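Local coordinates for kojibiose phosphorylase (Gut metagenome, PDB 6W0P), which belongs to glycosyl hydrolase family 65, whose members combine an N-terminal beta-sandwich, a helical (alpha/alpha)6-barrel catalytic domain and a small C-terminal beta domain, at residues A[63-68]-A[183-188]; A[157-162]-A[237-242]; A[730-735]-A[743-748]. All coordinates share one frame; numbering follows the deposited sequence.

Contact 1: A[63-68]-A[183-188]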
ATOM      1  N   ILE A  63     -12.710 -17.717  18.373  1.00 35.59           N
ATOM      2  CA  ILE A  63     -13.990 -16.977  18.218  1.00 35.55           C
ATOM      3  C   ILE A  63     -13.642 -15.611  17.631  1.00 34.88           C
ATOM      4  O   ILE A  63     -12.972 -14.834  18.310  1.00 35.05           O
ATOM      5  CB  ILE A  63     -14.749 -16.870  19.546  1.00 35.51           C
ATOM      6  CG1 ILE A  63     -15.343 -18.219  19.955  1.00 36.44           C
ATOM      7  CG2 ILE A  63     -15.802 -15.785  19.460  1.00 35.83           C
ATOM      8  CD1 ILE A  63     -16.311 -18.839  18.949  1.00 36.58           C
ATOM      9  N   TYR A  64     -14.041 -15.384  16.387  1.00 34.85           N
ATOM     10  CA  TYR A  64     -13.468 -14.336  15.519  1.00 35.55           C
ATOM     11  C   TYR A  64     -14.558 -13.834  14.580  1.00 38.04           C
ATOM     12  O   TYR A  64     -15.583 -14.549  14.383  1.00 39.51           O
ATOM     13  CB  TYR A  64     -12.282 -14.907  14.745  1.00 35.24           C
ATOM     14  CG  TYR A  64     -12.654 -15.704  13.525  1.00 35.10           C
ATOM     15  CD1 TYR A  64     -12.983 -17.045  13.609  1.00 35.55           C
ATOM     16  CD2 TYR A  64     -12.687 -15.105  12.277  1.00 35.27           C
ATOM     17  CE1 TYR A  64     -13.350 -17.766  12.484  1.00 35.60           C
ATOM     18  CE2 TYR A  64     -13.041 -15.811  11.143  1.00 35.00           C
ATOM     19  CZ  TYR A  64     -13.381 -17.144  11.245  1.00 35.27           C
ATOM     20  OH  TYR A  64     -13.716 -17.831  10.113  1.00 35.30           O
ATOM     21  N   GLU A  65     -14.344 -12.634  14.047  1.00 38.47           N
ATOM     22  CA  GLU A  65     -15.185 -12.024  12.993  1.00 39.31           C
ATOM     23  C   GLU A  65     -14.279 -11.413  11.923  1.00 38.07           C
ATOM     24  O   GLU A  65     -13.077 -11.177  12.202  1.00 36.77           O
ATOM     25  CB  GLU A  65     -16.109 -10.939  13.557  1.00 40.44           C
ATOM     26  CG  GLU A  65     -17.558 -11.369  13.632  1.00 42.24           C
ATOM     27  CD  GLU A  65     -18.096 -12.010  12.368  1.00 42.71           C
ATOM     28  OE1 GLU A  65     -18.795 -13.027  12.488  1.00 43.93           O
ATOM     29  OE2 GLU A  65     -17.800 -11.500  11.272  1.00 45.46           O
ATOM     30  N   TYR A  66     -14.885 -11.103  10.776  1.00 37.30           N
ATOM     31  CA  TYR A  66     -14.262 -10.348   9.668  1.00 36.70           C
ATOM     32  C   TYR A  66     -14.499  -8.848   9.861  1.00 36.90           C
ATOM     33  O   TYR A  66     -15.420  -8.434  10.604  1.00 36.29           O
ATOM     34  CB  TYR A  66     -14.817 -10.864   8.348  1.00 36.73           C
ATOM     35  CG  TYR A  66     -14.305 -12.215   7.933  1.00 36.19           C
ATOM     36  CD1 TYR A  66     -13.060 -12.350   7.332  1.00 36.23           C
ATOM     37  CD2 TYR A  66     -15.070 -13.355   8.099  1.00 36.09           C
ATOM     38  CE1 TYR A  66     -12.580 -13.584   6.921  1.00 36.30           C
ATOM     39  CE2 TYR A  66     -14.612 -14.596   7.681  1.00 36.41           C
ATOM     40  CZ  TYR A  66     -13.361 -14.714   7.096  1.00 36.73           C
ATOM     41  OH  TYR A  66     -12.892 -15.929   6.683  1.00 37.43           O
ATOM     42  N   ALA A  67     -13.665  -8.031   9.216  1.00 37.55           N
ATOM     43  CA  ALA A  67     -13.919  -6.587   9.065  1.00 39.41           C
ATOM     44  C   ALA A  67     -15.337  -6.404   8.518  1.00 41.41           C
ATOM     45  O   ALA A  67     -15.748  -7.203   7.673  1.00 42.36           O
ATOM     46  CB  ALA A  67     -12.892  -5.961   8.164  1.00 38.83           C
ATOM     47  N   LEU A  68     -16.046  -5.371   8.966  1.00 45.65           N
ATOM     48  CA  LEU A  68     -17.474  -5.119   8.609  1.00 48.90           C
ATOM     49  C   LEU A  68     -17.615  -4.785   7.119  1.00 51.94           C
ATOM     50  O   LEU A  68     -18.658  -5.170   6.514  1.00 51.40           O
ATOM     51  CB  LEU A  68     -17.989  -3.969   9.472  1.00 49.73           C
ATOM     52  CG  LEU A  68     -18.117  -4.293  10.957  1.00 50.11           C
ATOM     53  CD1 LEU A  68     -18.479  -3.045  11.756  1.00 49.89           C
ATOM     54  CD2 LEU A  68     -19.140  -5.399  11.162  1.00 51.13           C
ATOM     55  N   ASP A 183     -17.820  -1.425  17.612  1.00 40.69           N
ATOM     56  CA  ASP A 183     -18.967  -2.271  17.189  1.00 41.86           C
ATOM     57  C   ASP A 183     -19.039  -3.556  18.018  1.00 40.73           C
ATOM     58  O   ASP A 183     -17.972  -4.116  18.344  1.00 38.81           O
ATOM     59  CB  ASP A 183     -18.883  -2.569  15.693  1.00 42.35           C
ATOM     60  CG  ASP A 183     -18.865  -1.295  14.878  1.00 44.65           C
ATOM     61  OD1 ASP A 183     -19.963  -0.744  14.635  1.00 46.13           O
ATOM     62  OD2 ASP A 183     -17.757  -0.836  14.531  1.00 45.39           O
ATOM     63  N   CYS A 184     -20.268  -3.999  18.297  1.00 39.82           N
ATOM     64  CA  CYS A 184     -20.597  -5.317  18.880  1.00 40.59           C
ATOM     65  C   CYS A 184     -20.666  -6.329  17.740  1.00 40.65           C
ATOM     66  O   CYS A 184     -21.329  -6.033  16.760  1.00 40.91           O
ATOM     67  CB  CYS A 184     -21.924  -5.297  19.631  1.00 40.75           C
ATOM     68  SG  CYS A 184     -22.288  -6.879  20.441  1.00 41.54           S
ATOM     69  N   TYR A 185     -19.968  -7.456  17.862  1.00 40.46           N
ATOM     70  CA  TYR A 185     -19.815  -8.463  16.779  1.00 40.73           C
ATOM     71  C   TYR A 185     -20.702  -9.676  17.080  1.00 40.20           C
ATOM     72  O   TYR A 185     -20.504 -10.714  16.457  1.00 39.91           O
ATOM     73  CB  TYR A 185     -18.331  -8.793  16.567  1.00 40.06           C
ATOM     74  CG  TYR A 185     -17.602  -7.718  15.797  1.00 40.10           C
ATOM     75  CD1 TYR A 185     -17.097  -6.600  16.442  1.00 40.09           C
ATOM     76  CD2 TYR A 185     -17.475  -7.774  14.414  1.00 39.44           C
ATOM     77  CE1 TYR A 185     -16.457  -5.588  15.742  1.00 40.31           C
ATOM     78  CE2 TYR A 185     -16.846  -6.770  13.698  1.00 39.10           C
ATOM     79  CZ  TYR A 185     -16.335  -5.671  14.361  1.00 39.95           C
ATOM     80  OH  TYR A 185     -15.710  -4.665  13.675  1.00 40.77           O
ATOM     81  N   TRP A 186     -21.696  -9.503  17.950  1.00 40.70           N
ATOM     82  CA  TRP A 186     -22.653 -10.557  18.379  1.00 41.92           C
ATOM     83  C   TRP A 186     -24.091 -10.166  18.020  1.00 43.28           C
ATOM     84  O   TRP A 186     -24.434  -8.969  18.207  1.00 44.08           O
ATOM     85  CB  TRP A 186     -22.514 -10.783  19.883  1.00 41.75           C
ATOM     86  CG  TRP A 186     -21.162 -11.310  20.245  1.00 40.23           C
ATOM     87  CD1 TRP A 186     -20.086 -10.591  20.675  1.00 40.02           C
ATOM     88  CD2 TRP A 186     -20.723 -12.668  20.141  1.00 39.66           C
ATOM     89  NE1 TRP A 186     -19.019 -11.423  20.889  1.00 39.98           N
ATOM     90  CE2 TRP A 186     -19.381 -12.705  20.569  1.00 39.83           C
ATOM     91  CE3 TRP A 186     -21.335 -13.861  19.755  1.00 40.56           C
ATOM     92  CZ2 TRP A 186     -18.648 -13.887  20.616  1.00 39.13           C
ATOM     93  CZ3 TRP A 186     -20.611 -15.032  19.804  1.00 40.60           C
ATOM     94  CH2 TRP A 186     -19.283 -15.040  20.227  1.00 39.50           C
ATOM     95  N   ASN A 187     -24.886 -11.126  17.530  1.00 43.11           N
ATOM     96  CA  ASN A 187     -26.363 -10.996  17.382  1.00 44.31           C
ATOM     97  C   ASN A 187     -27.048 -11.835  18.466  1.00 45.77           C
ATOM     98  O   ASN A 187     -26.526 -12.925  18.820  1.00 45.21           O
ATOM     99  CB  ASN A 187     -26.872 -11.435  16.003  1.00 44.00           C
ATOM    100  CG  ASN A 187     -26.450 -10.498  14.894  1.00 43.67           C
ATOM    101  OD1 ASN A 187     -26.480  -9.288  15.072  1.00 43.03           O
ATOM    102  ND2 ASN A 187     -26.018 -11.046  13.766  1.00 43.38           N
ATOM    103  N   ARG A 188     -28.217 -11.377  18.910  1.00 47.75           N
ATOM    104  CA  ARG A 188     -29.068 -12.046  19.920  1.00 50.37           C
ATOM    105  C   ARG A 188     -29.515 -13.421  19.399  1.00 51.83           C
ATOM    106  O   ARG A 188     -29.806 -13.550  18.192  1.00 52.46           O
ATOM    107  CB  ARG A 188     -30.249 -11.118  20.221  1.00 53.62           C
ATOM    108  CG  ARG A 188     -31.440 -11.784  20.889  1.00 56.24           C
ATOM    109  CD  ARG A 188     -32.591 -10.818  21.126  1.00 58.85           C
ATOM    110  NE  ARG A 188     -33.175 -10.989  22.454  1.00 61.41           N
ATOM    111  CZ  ARG A 188     -34.043 -10.161  23.042  1.00 63.79           C
ATOM    112  NH1 ARG A 188     -34.486  -9.071  22.432  1.00 65.62           N
ATOM    113  NH2 ARG A 188     -34.473 -10.433  24.261  1.00 64.29           N
TER
HETATM  114  O   HOH W   1     -14.696  -4.126  11.393  1.00 39.53           O

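Contact 2: A[157-162]-A[237-242]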
ATOM      1  N   ILE A 157     -17.295 -12.352  45.657  1.00 35.33           N
ATOM      2  CA  ILE A 157     -17.445 -10.945  46.105  1.00 35.83           C
ATOM      3  C   ILE A 157     -17.849 -10.980  47.580  1.00 35.99           C
ATOM      4  O   ILE A 157     -18.892 -11.590  47.898  1.00 35.20           O
ATOM      5  CB  ILE A 157     -18.481 -10.202  45.241  1.00 36.04           C
ATOM      6  CG1 ILE A 157     -18.209 -10.370  43.746  1.00 36.25           C
ATOM      7  CG2 ILE A 157     -18.533  -8.738  45.639  1.00 36.48           C
ATOM      8  CD1 ILE A 157     -19.391 -10.037  42.867  1.00 36.93           C
ATOM      9  N   SER A 158     -17.039 -10.353  48.430  1.00 35.97           N
ATOM     10  CA  SER A 158     -17.324 -10.143  49.866  1.00 35.62           C
ATOM     11  C   SER A 158     -17.429  -8.640  50.192  1.00 35.75           C
ATOM     12  O   SER A 158     -16.689  -7.825  49.611  1.00 35.13           O
ATOM     13  CB  SER A 158     -16.289 -10.799  50.696  1.00 35.05           C
ATOM     14  OG  SER A 158     -15.175  -9.954  50.823  1.00 34.75           O
ATOM     15  N   PHE A 159     -18.318  -8.307  51.126  1.00 35.88           N
ATOM     16  CA  PHE A 159     -18.592  -6.936  51.614  1.00 36.19           C
ATOM     17  C   PHE A 159     -18.385  -6.934  53.131  1.00 36.39           C
ATOM     18  O   PHE A 159     -18.868  -7.872  53.798  1.00 35.39           O
ATOM     19  CB  PHE A 159     -20.023  -6.541  51.242  1.00 36.02           C
ATOM     20  CG  PHE A 159     -20.334  -6.494  49.765  1.00 35.47           C
ATOM     21  CD1 PHE A 159     -20.136  -5.337  49.032  1.00 35.10           C
ATOM     22  CD2 PHE A 159     -20.875  -7.587  49.116  1.00 35.26           C
ATOM     23  CE1 PHE A 159     -20.444  -5.285  47.685  1.00 34.59           C
ATOM     24  CE2 PHE A 159     -21.177  -7.535  47.766  1.00 35.01           C
ATOM     25  CZ  PHE A 159     -20.969  -6.382  47.054  1.00 34.82           C
ATOM     26  N   GLU A 160     -17.647  -5.967  53.667  1.00 37.36           N
ATOM     27  CA  GLU A 160     -17.577  -5.797  55.142  1.00 38.95           C
ATOM     28  C   GLU A 160     -17.725  -4.314  55.474  1.00 39.60           C
ATOM     29  O   GLU A 160     -16.748  -3.562  55.254  1.00 39.33           O
ATOM     30  CB  GLU A 160     -16.295  -6.375  55.742  1.00 39.45           C
ATOM     31  CG  GLU A 160     -16.294  -6.308  57.268  1.00 40.67           C
ATOM     32  CD  GLU A 160     -15.238  -7.149  57.972  1.00 41.02           C
ATOM     33  OE1 GLU A 160     -14.648  -8.039  57.316  1.00 40.51           O
ATOM     34  OE2 GLU A 160     -14.998  -6.897  59.178  1.00 42.10           O
ATOM     35  N   SER A 161     -18.903  -3.932  55.986  1.00 40.04           N
ATOM     36  CA  SER A 161     -19.255  -2.547  56.387  1.00 40.39           C
ATOM     37  C   SER A 161     -18.890  -2.321  57.852  1.00 40.63           C
ATOM     38  O   SER A 161     -19.116  -3.238  58.659  1.00 41.84           O
ATOM     39  CB  SER A 161     -20.717  -2.278  56.159  1.00 40.59           C
ATOM     40  OG  SER A 161     -20.976  -0.885  56.246  1.00 40.55           O
ATOM     41  N   ASP A 162     -18.349  -1.148  58.182  1.00 41.25           N
ATOM     42  CA  ASP A 162     -18.082  -0.741  59.593  1.00 42.46           C
ATOM     43  C   ASP A 162     -19.402  -0.333  60.277  1.00 42.30           C
ATOM     44  O   ASP A 162     -19.404  -0.281  61.505  1.00 43.31           O
ATOM     45  CB  ASP A 162     -16.984   0.333  59.704  1.00 43.05           C
ATOM     46  CG  ASP A 162     -17.330   1.699  59.115  1.00 44.47           C
ATOM     47  OD1 ASP A 162     -18.372   1.806  58.396  1.00 44.47           O
ATOM     48  OD2 ASP A 162     -16.559   2.663  59.369  1.00 44.60           O
ATOM     49  N   LEU A 237     -28.872  -6.536  49.504  1.00 48.31           N
ATOM     50  CA  LEU A 237     -28.143  -7.065  50.676  1.00 46.45           C
ATOM     51  C   LEU A 237     -28.213  -6.051  51.812  1.00 45.47           C
ATOM     52  O   LEU A 237     -28.013  -4.839  51.549  1.00 43.11           O
ATOM     53  CB  LEU A 237     -26.696  -7.372  50.279  1.00 46.10           C
ATOM     54  CG  LEU A 237     -26.537  -8.330  49.097  1.00 45.77           C
ATOM     55  CD1 LEU A 237     -25.094  -8.416  48.668  1.00 43.98           C
ATOM     56  CD2 LEU A 237     -27.095  -9.712  49.426  1.00 46.16           C
ATOM     57  N   THR A 238     -28.454  -6.561  53.018  1.00 45.33           N
ATOM     58  CA  THR A 238     -28.278  -5.839  54.289  1.00 46.49           C
ATOM     59  C   THR A 238     -26.950  -6.291  54.885  1.00 45.82           C
ATOM     60  O   THR A 238     -26.793  -7.478  55.148  1.00 46.90           O
ATOM     61  CB  THR A 238     -29.492  -6.052  55.198  1.00 47.47           C
ATOM     62  OG1 THR A 238     -30.569  -5.622  54.368  1.00 47.89           O
ATOM     63  CG2 THR A 238     -29.439  -5.265  56.495  1.00 47.44           C
ATOM     64  N   LEU A 239     -26.024  -5.360  55.045  1.00 46.53           N
ATOM     65  CA  LEU A 239     -24.710  -5.620  55.667  1.00 46.16           C
ATOM     66  C   LEU A 239     -24.837  -5.338  57.161  1.00 47.23           C
ATOM     67  O   LEU A 239     -25.321  -4.253  57.516  1.00 48.03           O
ATOM     68  CB  LEU A 239     -23.647  -4.724  55.024  1.00 45.75           C
ATOM     69  CG  LEU A 239     -23.483  -4.834  53.510  1.00 45.32           C
ATOM     70  CD1 LEU A 239     -22.308  -3.985  53.054  1.00 44.40           C
ATOM     71  CD2 LEU A 239     -23.308  -6.278  53.069  1.00 45.30           C
ATOM     72  N   GLU A 240     -24.430  -6.295  57.989  1.00 48.52           N
ATOM     73  CA  GLU A 240     -24.283  -6.129  59.452  1.00 49.85           C
ATOM     74  C   GLU A 240     -22.849  -5.666  59.703  1.00 48.12           C
ATOM     75  O   GLU A 240     -21.904  -6.323  59.155  1.00 44.92           O
ATOM     76  CB  GLU A 240     -24.558  -7.436  60.197  1.00 53.58           C
ATOM     77  CG  GLU A 240     -25.863  -8.106  59.798  1.00 58.00           C
ATOM     78  CD  GLU A 240     -26.193  -9.372  60.574  1.00 61.17           C
ATOM     79  OE1 GLU A 240     -25.581  -9.588  61.654  1.00 62.87           O
ATOM     80  OE2 GLU A 240     -27.063 -10.140  60.097  1.00 64.76           O
ATOM     81  N   ALA A 241     -22.712  -4.590  60.482  1.00 46.08           N
ATOM     82  CA  ALA A 241     -21.423  -4.006  60.919  1.00 46.18           C
ATOM     83  C   ALA A 241     -20.444  -5.122  61.308  1.00 45.14           C
ATOM     84  O   ALA A 241     -20.822  -6.005  62.119  1.00 46.01           O
ATOM     85  CB  ALA A 241     -21.651  -3.065  62.074  1.00 45.88           C
ATOM     86  N   ASN A 242     -19.249  -5.104  60.714  1.00 43.51           N
ATOM     87  CA  ASN A 242     -18.117  -5.992  61.094  1.00 43.12           C
ATOM     88  C   ASN A 242     -18.399  -7.466  60.736  1.00 43.34           C
ATOM     89  O   ASN A 242     -17.665  -8.324  61.231  1.00 43.54           O
ATOM     90  CB  ASN A 242     -17.792  -5.816  62.584  1.00 42.11           C
ATOM     91  CG  ASN A 242     -17.686  -4.361  62.996  1.00 41.43           C
ATOM     92  OD1 ASN A 242     -16.998  -3.592  62.336  1.00 40.01           O
ATOM     93  ND2 ASN A 242     -18.375  -3.973  64.060  1.00 40.34           N
TER
HETATM   94  O   HOH W   2     -20.737  -5.829  56.591  1.00 46.35           O
HETATM   95  O   HOH W   3     -17.310  -0.795  63.178  1.00 39.49           O

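Contact 3: A[730-735]-A[743-748]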
ATOM      1  N   LYS A 730      15.327 -44.101  36.531  1.00 39.38           N
ATOM      2  CA  LYS A 730      16.296 -45.138  36.960  1.00 40.52           C
ATOM      3  C   LYS A 730      17.284 -45.434  35.842  1.00 39.39           C
ATOM      4  O   LYS A 730      18.327 -46.004  36.155  1.00 40.99           O
ATOM      5  CB  LYS A 730      15.570 -46.427  37.352  1.00 42.52           C
ATOM      6  CG  LYS A 730      14.521 -46.260  38.446  1.00 43.44           C
ATOM      7  CD  LYS A 730      15.115 -45.723  39.724  1.00 45.50           C
ATOM      8  CE  LYS A 730      14.089 -45.541  40.822  1.00 46.91           C
ATOM      9  NZ  LYS A 730      14.758 -45.110  42.072  1.00 48.40           N
ATOM     10  N   ASN A 731      16.936 -45.121  34.598  1.00 37.44           N
ATOM     11  CA  ASN A 731      17.711 -45.556  33.409  1.00 36.72           C
ATOM     12  C   ASN A 731      18.762 -44.492  33.058  1.00 36.10           C
ATOM     13  O   ASN A 731      18.629 -43.330  33.459  1.00 35.31           O
ATOM     14  CB  ASN A 731      16.795 -45.883  32.228  1.00 36.23           C
ATOM     15  CG  ASN A 731      15.891 -44.734  31.844  1.00 35.37           C
ATOM     16  OD1 ASN A 731      15.288 -44.100  32.712  1.00 34.90           O
ATOM     17  ND2 ASN A 731      15.789 -44.468  30.553  1.00 34.38           N
ATOM     18  N   ILE A 732      19.793 -44.891  32.328  1.00 36.69           N
ATOM     19  CA  ILE A 732      20.907 -43.997  31.912  1.00 36.48           C
ATOM     20  C   ILE A 732      20.388 -43.008  30.865  1.00 35.69           C
ATOM     21  O   ILE A 732      19.845 -43.453  29.842  1.00 35.49           O
ATOM     22  CB  ILE A 732      22.084 -44.842  31.391  1.00 37.71           C
ATOM     23  CG1 ILE A 732      22.790 -45.572  32.547  1.00 37.82           C
ATOM     24  CG2 ILE A 732      23.042 -43.985  30.555  1.00 37.48           C
ATOM     25  CD1 ILE A 732      23.655 -46.737  32.096  1.00 38.39           C
ATOM     26  N   LEU A 733      20.572 -41.708  31.104  1.00 35.28           N
ATOM     27  CA  LEU A 733      20.541 -40.709  30.008  1.00 35.73           C
ATOM     28  C   LEU A 733      21.969 -40.270  29.740  1.00 35.92           C
ATOM     29  O   LEU A 733      22.601 -39.695  30.619  1.00 36.09           O
ATOM     30  CB  LEU A 733      19.679 -39.493  30.371  1.00 34.67           C
ATOM     31  CG  LEU A 733      19.635 -38.427  29.277  1.00 34.26           C
ATOM     32  CD1 LEU A 733      19.035 -38.997  27.999  1.00 34.29           C
ATOM     33  CD2 LEU A 733      18.872 -37.183  29.732  1.00 33.74           C
ATOM     34  N   PRO A 734      22.509 -40.502  28.533  1.00 37.27           N
ATOM     35  CA  PRO A 734      23.747 -39.858  28.128  1.00 37.48           C
ATOM     36  C   PRO A 734      23.528 -38.359  27.981  1.00 37.72           C
ATOM     37  O   PRO A 734      22.561 -37.945  27.386  1.00 39.08           O
ATOM     38  CB  PRO A 734      24.100 -40.456  26.770  1.00 38.32           C
ATOM     39  CG  PRO A 734      22.829 -41.100  26.280  1.00 38.30           C
ATOM     40  CD  PRO A 734      22.003 -41.427  27.505  1.00 38.33           C
ATOM     41  N   ILE A 735      24.447 -37.592  28.519  1.00 37.79           N
ATOM     42  CA  ILE A 735      24.389 -36.116  28.429  0.60 37.93           C
ATOM     43  C   ILE A 735      25.814 -35.593  28.230  1.00 38.64           C
ATOM     44  O   ILE A 735      26.746 -36.145  28.827  1.00 40.01           O
ATOM     45  CB  ILE A 735      23.661 -35.559  29.668  0.60 37.52           C
ATOM     46  CG1 ILE A 735      23.603 -34.032  29.677  0.60 36.75           C
ATOM     47  CG2 ILE A 735      24.257 -36.116  30.954  0.60 37.83           C
ATOM     48  CD1 ILE A 735      22.758 -33.495  30.801  0.60 36.27           C
ATOM     49  N   GLU A 743      27.118 -40.337  31.681  1.00 38.49           N
ATOM     50  CA  GLU A 743      25.909 -41.170  31.816  1.00 39.30           C
ATOM     51  C   GLU A 743      25.188 -40.729  33.097  1.00 38.92           C
ATOM     52  O   GLU A 743      25.591 -41.173  34.175  1.00 38.73           O
ATOM     53  CB  GLU A 743      26.315 -42.648  31.865  1.00 40.12           C
ATOM     54  CG  GLU A 743      26.683 -43.224  30.495  1.00 41.26           C
ATOM     55  CD  GLU A 743      27.044 -44.703  30.532  1.00 42.63           C
ATOM     56  OE1 GLU A 743      27.558 -45.154  31.575  1.00 43.27           O
ATOM     57  OE2 GLU A 743      26.787 -45.413  29.537  1.00 44.09           O
ATOM     58  N   LEU A 744      24.147 -39.913  32.977  1.00 38.07           N
ATOM     59  CA  LEU A 744      23.350 -39.455  34.142  1.00 38.70           C
ATOM     60  C   LEU A 744      22.397 -40.576  34.572  1.00 38.81           C
ATOM     61  O   LEU A 744      21.685 -41.122  33.732  1.00 38.57           O
ATOM     62  CB  LEU A 744      22.590 -38.197  33.732  1.00 38.46           C
ATOM     63  CG  LEU A 744      21.588 -37.674  34.741  1.00 38.52           C
ATOM     64  CD1 LEU A 744      22.271 -37.356  36.060  1.00 38.22           C
ATOM     65  CD2 LEU A 744      20.863 -36.455  34.180  1.00 38.17           C
ATOM     66  N   ILE A 745      22.425 -40.945  35.839  1.00 39.97           N
ATOM     67  CA  ILE A 745      21.466 -41.941  36.390  1.00 41.44           C
ATOM     68  C   ILE A 745      20.590 -41.217  37.418  1.00 40.96           C
ATOM     69  O   ILE A 745      19.382 -41.146  37.191  1.00 40.57           O
ATOM     70  CB  ILE A 745      22.208 -43.165  36.955  1.00 42.60           C
ATOM     71  CG1 ILE A 745      22.931 -43.921  35.832  1.00 43.95           C
ATOM     72  CG2 ILE A 745      21.251 -44.077  37.715  1.00 42.81           C
ATOM     73  CD1 ILE A 745      23.976 -44.942  36.304  1.00 44.22           C
ATOM     74  N   ASP A 746      21.197 -40.650  38.465  1.00 41.00           N
ATOM     75  CA  ASP A 746      20.489 -39.885  39.529  1.00 40.70           C
ATOM     76  C   ASP A 746      21.051 -38.461  39.617  1.00 40.32           C
ATOM     77  O   ASP A 746      20.246 -37.516  39.650  1.00 39.72           O
ATOM     78  CB  ASP A 746      20.570 -40.628  40.855  1.00 41.50           C
ATOM     79  CG  ASP A 746      21.992 -40.871  41.343  1.00 43.06           C
ATOM     80  OD1 ASP A 746      22.920 -41.102  40.507  1.00 42.67           O
ATOM     81  OD2 ASP A 746      22.167 -40.805  42.558  1.00 45.25           O
ATOM     82  N   LYS A 747      22.371 -38.293  39.589  1.00 41.32           N
ATOM     83  CA  LYS A 747      23.033 -37.013  39.932  1.00 43.22           C
ATOM     84  C   LYS A 747      24.382 -36.907  39.226  1.00 44.22           C
ATOM     85  O   LYS A 747      25.145 -37.923  39.199  1.00 43.67           O
ATOM     86  CB  LYS A 747      23.197 -36.943  41.447  1.00 45.70           C
ATOM     87  CG  LYS A 747      23.762 -35.656  42.024  1.00 48.40           C
ATOM     88  CD  LYS A 747      23.519 -35.601  43.539  1.00 51.70           C
ATOM     89  CE  LYS A 747      24.377 -34.601  44.280  1.00 53.01           C
ATOM     90  NZ  LYS A 747      23.974 -33.216  43.937  1.00 54.27           N
ATOM     91  N   LEU A 748      24.642 -35.717  38.680  1.00 43.62           N
ATOM     92  CA  LEU A 748      25.948 -35.276  38.128  1.00 43.50           C
ATOM     93  C   LEU A 748      26.349 -33.965  38.822  1.00 43.40           C
ATOM     94  O   LEU A 748      25.537 -33.024  38.845  1.00 39.20           O
ATOM     95  CB  LEU A 748      25.797 -35.077  36.615  1.00 43.08           C
ATOM     96  CG  LEU A 748      26.324 -36.196  35.725  1.00 44.51           C
ATOM     97  CD1 LEU A 748      25.872 -37.572  36.199  1.00 46.18           C
ATOM     98  CD2 LEU A 748      25.889 -35.977  34.297  1.00 43.84           C
TER

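Contact 1: A[63-68]-A[183-188]
Tyr185 and Trp186, where the chain enters the outermost strand 186-194 of the large N-terminal sheet, meet the short strand 64-66 and its flanks through Ile63, Glu65 and Leu68. Tyr185 gives the larger interface: CD2 of its ring lies 3.6 Å from Glu65 CB, with Glu65 CG almost as near. The glutamate carboxylate is turned to within 11° of the ring plane. A bend at chi2 (-48°) sets Glu65 CD, and OE2 accepts from Tyr66 N at 3.0 Å, the donor lying 47° out of the carboxylate plane. OE1 takes the backbone N-H groups of Thr206 and Thr207, so three bonds grip this buried acid. Within the beta-rich N-terminal domain of family 65, strand 64-66 pairs with strand 83-85, whose Phe84 makes an edge-to-face stack with Tyr185. Leu68 approaches Tyr185 tip to tip, its CG 3.6 Å from the phenol OH, while Leu68 CD1 packs on the Asp183 carboxylate. A water in the ring plane, 2.6 Å from Tyr185 OH, accepts from Leu68 N at 3.0 Å, giving a bridged polar link. At the other end Ile63 crosses Trp186 at about a right angle, CG2 standing 3.6 Å from CZ2; Trp186 NE1 donates to Asn87 O.

Contact 2: A[157-162]-A[237-242]
Phe159 and Leu237 cross at about a right angle, with Phe159 CE2 meeting Leu237 CD1 at 4.1 Å. Two residues on, Leu239 also points at the facing strand and divides its two methyls: CD2 is 3.8 Å from Phe159 CB, and CD1 is 3.9 Å from Ser161 CB. The Phe159 side chain is further packed by Ile167 and Leu169 of strand 165-174, and Leu239 by Ile137 and Ile167. Beyond these buried groups the chemistry becomes polar. Asn242 N donates to Ser161 O at 2.8 Å in a nearly straight bond (171° at the hydrogen), and the same oxygen receives a CA-H...O contact from Ala241 CA at 3.3 Å. One water accepts from Ser161 N at 2.7 Å and donates to Glu240 O; a second donates to both Asp162 O and Asn242 OD1, a side-chain atom. The axes of strands 157-161 and 237-239 approach to 8.2 Å at an angle of 44°, and the strands belong to different antiparallel sheets. With the polar links gathered where the two strands run out, the apolar side chains of two facing sheets pack against each other as in a beta-sandwich, here that of the N-terminal domain.

Contact 3: A[730-735]-A[743-748]
Leu733 and Leu744 form the hydrogen-bonded antiparallel pair near the open end of the beta hairpin 733-737/740-744, in the C-terminal beta domain. Leu733 N donates to Leu744 O at 2.9 Å (159° at the hydrogen), in the carbonyl plane; the return bond from Leu744 N to Leu733 O is 2.8 Å, its donor tilted 32° from the Leu733 carbonyl plane. Pro734, which has no N-H to give, occupies the neighbouring non-hydrogen-bonded pair with Glu743. Just past the pairing, Ile745 can be traced outward from CB. Its CG2 branch comes within 3.8 Å of Lys730 O. The other branch starts with CG1 anti to the carbonyl carbon (chi1 -65°) and meets Ile732 CG1 at 3.7 Å; the terminal CD1 stays on that same Ile732 atom, at 4.0 Å. Ile732 in turn uses its CG2 methyl against Glu743 CG at 3.7 Å, so its two branches serve two partners among solvent-exposed residues. Leu733 and Leu744, by contrast, are buried against Leu714 of strand 712-718. Where the chain leaves strand 740-744 for strand 747-751 of another sheet, Lys727 NZ donates to the carbonyls of both Asn731 and Ile745. The Leu744 O that accepts from Leu733 N also receives a CA-H...O contact from Ile732 CA, at 3.5 Å.

Contacts 1 and 2 share the large antiparallel sheet of the N-terminal domain, yet their centres are about 40 Å apart: contact 1 reaches its outermost strand 186-194, contact 2 its strand 152-161. Their segments alternate along the chain. Contact 3 follows later in sequence, its centre about 55 Å from that of contact 1 and across the chain's centre from it. All three mix buried and exposed residues, with the exposed share largest in contact 3. Chemistry follows topology: contact 1 joins its segments by aromatic packing and a water, contact 2 combines inter-sheet packing with one direct backbone bond and two water bridges, and contact 3 alone has paired strands with reciprocal bonds.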